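Local structure of DMATS type aromatic prenyltransferase (6ZRY) at residues G127-W132 / L195-V200; D118-D123 / V147-E152; P48-G53 / L89-A94. The protein probably transfers a dimethylallyl group to the indole ring of tryptophan, most likely at position 6. All coordinates share one frame; numbering follows the deposited sequence.

Contacts 1 and 2 are buried and share the same sheet. Strand 141-149, which supplies one side of contact 2, lies between strands 131-138 and 193-201, which are joined by contact 1. Their backbones meet directly, with Leu149 O accepting from Phe198 N. Contact 1 is mainly an aromatic cluster on the pocket side of the barrel. Contact 2 sits further out, where an aliphatic side chain meets a ring from a short helix. Contact 3 is only partly buried. It sets a loop tryptophan against a polar amide of helix 88-106, and this helix also reaches contact 1 through Leu92. Contacts 1 and 3 both supply residues to the tryptophan pocket.

Contact 1. Residues G127-W132 / L195-V200; sequences GDFAMW and LTFFAV
Phe197 turns the rim of its ring to two aromatic neighbours at once. Its CE1 lies 3.5 Å from Phe129 CZ, and its CZ lies 3.7 Å from Trp132 CZ3. Neither pair is a regular stack. The Phe129 and Phe197 planes meet at 60°, with ring centres 5.7 Å apart. The planes of Phe197 and the six-membered ring of Trp132 meet at 48°. Phe129 closes the triangle, because its CD2 stands 3.6 Å above the plane of the Trp132 ring, toward the rim. The CZ end of Phe129 also points at the backbone, and Thr196 O lies at the ring edge, in its plane, 3.7 Å from CZ.

The three rings form an aromatic cluster in the ABBA barrel. Trp132 is on strand 131-138 and Phe197 on strand 193-201, while Phe129 comes from the loop leading into the first. Strand 141-149 runs between the two strands, and the ring of its Tyr148 packs edge-to-face with Phe197. Trp132 and Phe197 both touch the bound tryptophan, so these two rings form part of the pocket wall, with Phe129 packed against them.

The bond from CA to CB of Phe197 does not aim at residues 127-132. With CG anti to the carbonyl carbon (chi1 -59°), the end of the ring comes nearer to Phe129 and Trp132. CG2 of Thr196 sits over the centre of one face of this ring. Thr196 and Phe197 both face Tyr213 in a classic beta bulge, and Thr196 OG1 is hydrogen-bonded to Thr215 OG1.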
# COMPACT_ATOMS: atom_id res chain seq x y z
N GLY A 127 10.91 -3.54 13.70
CA GLY A 127 9.63 -2.96 13.26
C GLY A 127 8.58 -4.04 13.11
O GLY A 127 8.85 -5.21 13.51
N ASP A 128 7.41 -3.72 12.58
CA ASP A 128 6.30 -4.71 12.66
C ASP A 128 6.21 -5.55 11.38
O ASP A 128 5.27 -6.33 11.29
CB ASP A 128 4.97 -4.08 13.09
CG ASP A 128 4.42 -3.04 12.15
OD1 ASP A 128 5.15 -2.67 11.20
OD2 ASP A 128 3.25 -2.62 12.37
N PHE A 129 7.18 -5.44 10.47
CA PHE A 129 7.27 -6.34 9.29
C PHE A 129 8.67 -6.27 8.66
O PHE A 129 9.42 -5.35 8.95
CB PHE A 129 6.19 -5.96 8.27
CG PHE A 129 6.53 -4.78 7.39
CD1 PHE A 129 6.58 -3.50 7.92
CD2 PHE A 129 6.79 -4.95 6.04
CE1 PHE A 129 6.89 -2.42 7.12
CE2 PHE A 129 7.11 -3.87 5.24
CZ PHE A 129 7.14 -2.60 5.77
N ALA A 130 8.99 -7.28 7.86
CA ALA A 130 10.16 -7.36 6.99
C ALA A 130 9.70 -7.39 5.53
O ALA A 130 10.32 -6.68 4.71
CB ALA A 130 10.99 -8.58 7.35
N MET A 131 8.60 -8.10 5.22
CA MET A 131 8.13 -8.26 3.82
C MET A 131 6.60 -8.37 3.78
O MET A 131 6.05 -9.27 4.46
CB MET A 131 8.74 -9.52 3.20
CG MET A 131 8.26 -9.82 1.77
SD MET A 131 8.89 -11.40 1.16
CE MET A 131 10.61 -10.98 0.89
N TRP A 132 5.96 -7.51 3.01
CA TRP A 132 4.54 -7.63 2.67
C TRP A 132 4.42 -7.95 1.18
O TRP A 132 5.40 -7.81 0.45
CB TRP A 132 3.76 -6.36 3.03
CG TRP A 132 3.52 -6.15 4.50
CD1 TRP A 132 3.81 -6.99 5.53
CD2 TRP A 132 2.99 -4.96 5.09
NE1 TRP A 132 3.44 -6.42 6.72
CE2 TRP A 132 2.97 -5.17 6.49
CE3 TRP A 132 2.53 -3.74 4.58
CZ2 TRP A 132 2.49 -4.21 7.38
CZ3 TRP A 132 2.07 -2.79 5.46
CH2 TRP A 132 2.06 -3.02 6.85
N LEU A 195 11.82 6.16 5.77
CA LEU A 195 11.79 5.22 4.61
C LEU A 195 10.92 4.01 4.99
O LEU A 195 11.35 3.15 5.81
CB LEU A 195 13.23 4.83 4.26
CG LEU A 195 14.14 6.01 3.89
CD1 LEU A 195 15.61 5.63 4.03
CD2 LEU A 195 13.85 6.52 2.50
N THR A 196 9.74 3.93 4.42
CA THR A 196 8.66 3.06 4.95
C THR A 196 8.55 1.78 4.12
O THR A 196 8.37 0.72 4.71
CB THR A 196 7.33 3.82 5.01
OG1 THR A 196 7.56 4.94 5.86
CG2 THR A 196 6.23 2.94 5.55
N PHE A 197 8.57 1.88 2.79
CA PHE A 197 8.50 0.70 1.92
C PHE A 197 9.51 0.81 0.79
O PHE A 197 9.65 1.88 0.21
CB PHE A 197 7.13 0.51 1.24
CG PHE A 197 5.94 0.36 2.17
CD1 PHE A 197 5.87 -0.69 3.06
CD2 PHE A 197 4.89 1.25 2.10
CE1 PHE A 197 4.76 -0.86 3.87
CE2 PHE A 197 3.78 1.10 2.92
CZ PHE A 197 3.72 0.04 3.81
N PHE A 198 10.14 -0.32 0.48
CA PHE A 198 10.94 -0.52 -0.73
C PHE A 198 10.22 -1.57 -1.56
O PHE A 198 10.25 -2.73 -1.14
CB PHE A 198 12.35 -0.93 -0.30
CG PHE A 198 13.35 -1.10 -1.42
CD1 PHE A 198 13.37 -2.25 -2.20
CD2 PHE A 198 14.33 -0.14 -1.63
CE1 PHE A 198 14.31 -2.40 -3.22
CE2 PHE A 198 15.25 -0.29 -2.65
CZ PHE A 198 15.24 -1.42 -3.44
N ALA A 199 9.54 -1.17 -2.62
CA ALA A 199 8.58 -2.01 -3.36
C ALA A 199 9.14 -2.31 -4.74
O ALA A 199 9.60 -1.40 -5.39
CB ALA A 199 7.24 -1.34 -3.42
N VAL A 200 9.17 -3.59 -5.12
CA VAL A 200 9.60 -4.06 -6.46
C VAL A 200 8.61 -5.08 -7.00
O VAL A 200 7.91 -5.76 -6.18
CB VAL A 200 11.02 -4.65 -6.41
CG1 VAL A 200 12.05 -3.60 -5.99
CG2 VAL A 200 11.07 -5.85 -5.51

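Contact 2. Residues D118-D123 / V147-E152; sequences DLFATD and VYLNPE
The ring of Phe120 has the methyl CD1 of Leu149 over one face. This is a CH-pi contact, centred on the ring: the carbon is 3.7 Å from the centroid and 8° off the ring normal. At the edge, Asn150 O lies in the ring plane, 3.7 Å from Phe120 CD2. Leu149 CB adds a second touch, 3.7 Å from Phe120 CE2. The two side chains cross at about a right angle. With CG anti to the carbonyl carbon (chi1 -59°) and an extended chi2, the Leu149 chain carries CD1 over the face.

Phe120 lies on the short, weakly bonded helix about 117-120, and Leu149 ends strand 141-149. The contact therefore packs this short helix against the end of a strand of the ABBA barrel sheet. Phe198 of the adjacent strand and Leu162 of helix 159-170 also touch the Phe120 ring. An alanine in place of Phe120 is likely to leave Leu149 CD1 without its ring and open a gap between helix and strand.

Beyond Leu149 the chain bends in an Asx turn. Asn150 OD1 accepts from Glu152 N at 2.9 Å, with the donor well above the carbonyl plane. Glu152 in turn forms a salt bridge with Arg194.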
# COMPACT_ATOMS: atom_id res chain seq x y z
N ASP A 118 20.16 -10.22 0.61
CA ASP A 118 21.17 -10.24 1.71
C ASP A 118 21.24 -8.88 2.39
O ASP A 118 21.64 -8.86 3.58
CB ASP A 118 22.56 -10.69 1.22
CG ASP A 118 23.29 -9.73 0.32
OD1 ASP A 118 22.84 -9.55 -0.82
OD2 ASP A 118 24.32 -9.18 0.77
N LEU A 119 20.89 -7.77 1.70
CA LEU A 119 20.92 -6.43 2.32
C LEU A 119 19.81 -6.31 3.34
O LEU A 119 20.03 -5.63 4.34
CB LEU A 119 20.80 -5.34 1.24
CG LEU A 119 21.90 -5.33 0.19
CD1 LEU A 119 21.61 -4.27 -0.86
CD2 LEU A 119 23.27 -5.08 0.83
N PHE A 120 18.66 -6.96 3.11
CA PHE A 120 17.50 -6.93 4.03
C PHE A 120 17.57 -8.09 5.03
O PHE A 120 16.94 -7.99 6.04
CB PHE A 120 16.17 -6.92 3.26
CG PHE A 120 15.97 -5.68 2.41
CD1 PHE A 120 16.58 -5.57 1.16
CD2 PHE A 120 15.16 -4.64 2.84
CE1 PHE A 120 16.39 -4.45 0.37
CE2 PHE A 120 14.98 -3.50 2.05
CZ PHE A 120 15.59 -3.41 0.81
N ALA A 121 18.31 -9.16 4.73
CA ALA A 121 18.27 -10.41 5.52
C ALA A 121 18.85 -10.14 6.90
O ALA A 121 19.94 -9.54 6.99
CB ALA A 121 19.00 -11.53 4.82
N THR A 122 18.14 -10.57 7.94
CA THR A 122 18.55 -10.41 9.35
C THR A 122 17.73 -11.37 10.19
O THR A 122 16.53 -11.59 9.87
CB THR A 122 18.40 -8.96 9.83
OG1 THR A 122 18.80 -8.93 11.21
CG2 THR A 122 17.00 -8.41 9.68
N ASP A 123 18.38 -11.97 11.18
CA ASP A 123 17.76 -12.94 12.12
C ASP A 123 16.87 -12.20 13.11
O ASP A 123 15.97 -12.85 13.64
CB ASP A 123 18.82 -13.75 12.86
CG ASP A 123 19.16 -15.03 12.14
OD1 ASP A 123 18.36 -15.41 11.23
OD2 ASP A 123 20.19 -15.64 12.48
N VAL A 147 6.37 -6.97 -4.12
CA VAL A 147 7.01 -7.25 -2.81
C VAL A 147 7.35 -5.91 -2.15
O VAL A 147 8.03 -5.08 -2.81
CB VAL A 147 8.25 -8.12 -3.00
CG1 VAL A 147 8.93 -8.44 -1.69
CG2 VAL A 147 7.89 -9.38 -3.77
N TYR A 148 6.90 -5.75 -0.92
CA TYR A 148 7.06 -4.55 -0.09
C TYR A 148 8.04 -4.89 1.03
O TYR A 148 7.64 -5.63 1.96
CB TYR A 148 5.69 -4.12 0.44
CG TYR A 148 4.91 -3.34 -0.56
CD1 TYR A 148 4.44 -3.92 -1.74
CD2 TYR A 148 4.69 -1.99 -0.38
CE1 TYR A 148 3.75 -3.17 -2.69
CE2 TYR A 148 4.02 -1.24 -1.31
CZ TYR A 148 3.55 -1.82 -2.47
OH TYR A 148 2.89 -1.02 -3.37
N LEU A 149 9.28 -4.40 0.94
CA LEU A 149 10.32 -4.68 1.94
C LEU A 149 10.39 -3.50 2.90
O LEU A 149 10.17 -2.35 2.43
CB LEU A 149 11.66 -4.91 1.26
CG LEU A 149 11.71 -6.05 0.24
CD1 LEU A 149 13.09 -6.14 -0.39
CD2 LEU A 149 11.37 -7.38 0.89
N ASN A 150 10.68 -3.77 4.16
CA ASN A 150 10.83 -2.74 5.22
C ASN A 150 12.26 -2.21 5.18
O ASN A 150 13.17 -2.95 5.52
CB ASN A 150 10.49 -3.28 6.62
CG ASN A 150 10.57 -2.22 7.69
OD1 ASN A 150 10.77 -1.04 7.40
ND2 ASN A 150 10.39 -2.63 8.94
N PRO A 151 12.50 -0.95 4.76
CA PRO A 151 13.84 -0.37 4.75
C PRO A 151 14.42 -0.28 6.16
O PRO A 151 15.63 -0.16 6.29
CB PRO A 151 13.62 1.04 4.20
CG PRO A 151 12.34 0.92 3.41
CD PRO A 151 11.50 0.02 4.28
N GLU A 152 13.57 -0.29 7.17
CA GLU A 152 13.99 -0.10 8.58
C GLU A 152 14.17 -1.46 9.29
O GLU A 152 14.23 -1.48 10.54
CB GLU A 152 12.96 0.77 9.30
CG GLU A 152 12.89 2.18 8.73
CD GLU A 152 11.82 3.05 9.40
OE1 GLU A 152 11.91 4.26 9.28
OE2 GLU A 152 10.92 2.51 10.05

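Contact 3. Residues P48-G53 / L89-A94; sequences PAWPSG and LANLSA. With TRP (tryptophan), chain C.
Asn91 brings its amide nitrogen, nearly upright, over one face of the indole of Trp50. ND2 is 3.4 Å from Trp50 NE1 and 3.6 Å from Trp50 CD1, and the amide and ring planes are 77° apart. On the opposite face, Pro51 CD stands 3.3 Å above the ring. The indole thus has Asn91 over its NE1-CD1 edge on one face and Pro51 near the ring junction on the other.

Beyond this close touch the contact is loose. The two segments bury just 70 Å² between them, and Trp50 stays partly exposed. Pro51 is exposed at the centre of an inverse gamma turn, in which Ser52 N donates to Trp50 O. Residues 48 to 51 also touch a crystal neighbour, which may influence this part of the loop.

Further along, the loop enters the substrate site. Gly53 O accepts from the amino group N of the bound tryptophan at 3.1 Å, and Glu62 and Arg281 also bind this ligand.

NE1 and ND2 are both donors, so their closeness is not a hydrogen bond. Asn91 OD1 accepts from Gly83 N and Gly87 N. This fixes the amide's orientation and leaves the positively polarised NH2 against the ring face, where the pi electrons probably favour it.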
# COMPACT_ATOMS: atom_id res chain seq x y z
N PRO A 48 -7.15 -11.09 16.86
CA PRO A 48 -6.16 -11.25 15.81
C PRO A 48 -5.02 -12.17 16.25
O PRO A 48 -4.61 -12.08 17.37
CB PRO A 48 -5.66 -9.82 15.54
CG PRO A 48 -6.79 -8.94 16.01
CD PRO A 48 -7.46 -9.69 17.13
N ALA A 49 -4.50 -12.97 15.32
CA ALA A 49 -3.41 -13.96 15.55
C ALA A 49 -2.12 -13.24 15.94
O ALA A 49 -1.30 -13.85 16.62
CB ALA A 49 -3.23 -14.82 14.34
N TRP A 50 -2.01 -11.95 15.57
CA TRP A 50 -0.78 -11.11 15.67
C TRP A 50 -1.19 -9.68 15.36
O TRP A 50 -2.08 -9.50 14.52
CB TRP A 50 0.25 -11.63 14.65
CG TRP A 50 1.39 -10.69 14.43
CD1 TRP A 50 1.60 -9.85 13.37
CD2 TRP A 50 2.49 -10.51 15.31
NE1 TRP A 50 2.76 -9.16 13.54
CE2 TRP A 50 3.32 -9.54 14.74
CE3 TRP A 50 2.83 -11.08 16.54
CZ2 TRP A 50 4.50 -9.12 15.35
CZ3 TRP A 50 3.99 -10.67 17.14
CH2 TRP A 50 4.81 -9.69 16.56
N PRO A 51 -0.64 -8.64 16.03
CA PRO A 51 -1.03 -7.26 15.72
C PRO A 51 -0.40 -6.73 14.42
O PRO A 51 0.43 -5.81 14.48
CB PRO A 51 -0.60 -6.46 16.96
CG PRO A 51 0.46 -7.33 17.64
CD PRO A 51 0.20 -8.75 17.23
N SER A 52 -0.88 -7.24 13.27
CA SER A 52 -0.39 -6.88 11.92
C SER A 52 -0.52 -5.37 11.69
O SER A 52 -1.55 -4.80 12.03
CB SER A 52 -1.11 -7.66 10.87
OG SER A 52 -0.84 -7.21 9.56
N GLY A 53 0.51 -4.73 11.14
CA GLY A 53 0.43 -3.32 10.79
C GLY A 53 -0.31 -3.05 9.49
O GLY A 53 -0.47 -1.86 9.17
N LEU A 89 9.99 -12.76 12.28
CA LEU A 89 10.85 -13.64 11.44
C LEU A 89 9.99 -14.75 10.81
O LEU A 89 10.17 -15.02 9.63
CB LEU A 89 11.97 -14.21 12.31
CG LEU A 89 13.17 -14.79 11.56
CD1 LEU A 89 13.83 -13.76 10.65
CD2 LEU A 89 14.18 -15.34 12.55
N ALA A 90 9.08 -15.32 11.58
CA ALA A 90 8.16 -16.41 11.17
C ALA A 90 7.20 -15.88 10.07
O ALA A 90 6.93 -16.62 9.11
CB ALA A 90 7.42 -16.91 12.37
N ASN A 91 6.76 -14.61 10.21
CA ASN A 91 5.86 -13.93 9.24
C ASN A 91 6.61 -13.72 7.93
O ASN A 91 6.06 -13.96 6.88
CB ASN A 91 5.31 -12.59 9.77
CG ASN A 91 4.51 -12.66 11.05
OD1 ASN A 91 4.10 -13.74 11.53
ND2 ASN A 91 4.23 -11.49 11.63
N LEU A 92 7.85 -13.24 7.99
CA LEU A 92 8.72 -13.07 6.81
C LEU A 92 8.86 -14.41 6.07
O LEU A 92 8.62 -14.45 4.84
CB LEU A 92 10.09 -12.55 7.28
CG LEU A 92 11.20 -12.58 6.25
CD1 LEU A 92 10.80 -11.86 4.99
CD2 LEU A 92 12.49 -12.01 6.83
N SER A 93 9.23 -15.47 6.79
CA SER A 93 9.40 -16.83 6.23
C SER A 93 8.12 -17.28 5.51
O SER A 93 8.21 -17.69 4.33
CB SER A 93 9.76 -17.80 7.31
OG SER A 93 10.08 -19.05 6.75
N ALA A 94 6.96 -17.15 6.16
CA ALA A 94 5.65 -17.57 5.62
C ALA A 94 5.31 -16.71 4.38
O ALA A 94 4.82 -17.26 3.36
CB ALA A 94 4.58 -17.50 6.70
N TRP C . -2.05 0.46 7.84
CA TRP C . -0.67 1.02 7.65
C TRP C . -0.72 2.55 7.69
O TRP C . 0.33 3.20 7.79
CB TRP C . -0.02 0.50 6.35
CG TRP C . -0.73 0.90 5.09
CD1 TRP C . -1.81 0.28 4.52
CD2 TRP C . -0.40 2.00 4.23
NE1 TRP C . -2.17 0.94 3.37
CE2 TRP C . -1.32 1.99 3.16
CE3 TRP C . 0.60 3.00 4.25
CZ2 TRP C . -1.29 2.93 2.13
CZ3 TRP C . 0.62 3.93 3.24
CH2 TRP C . -0.30 3.89 2.19
OXT TRP C . -1.82 3.15 7.62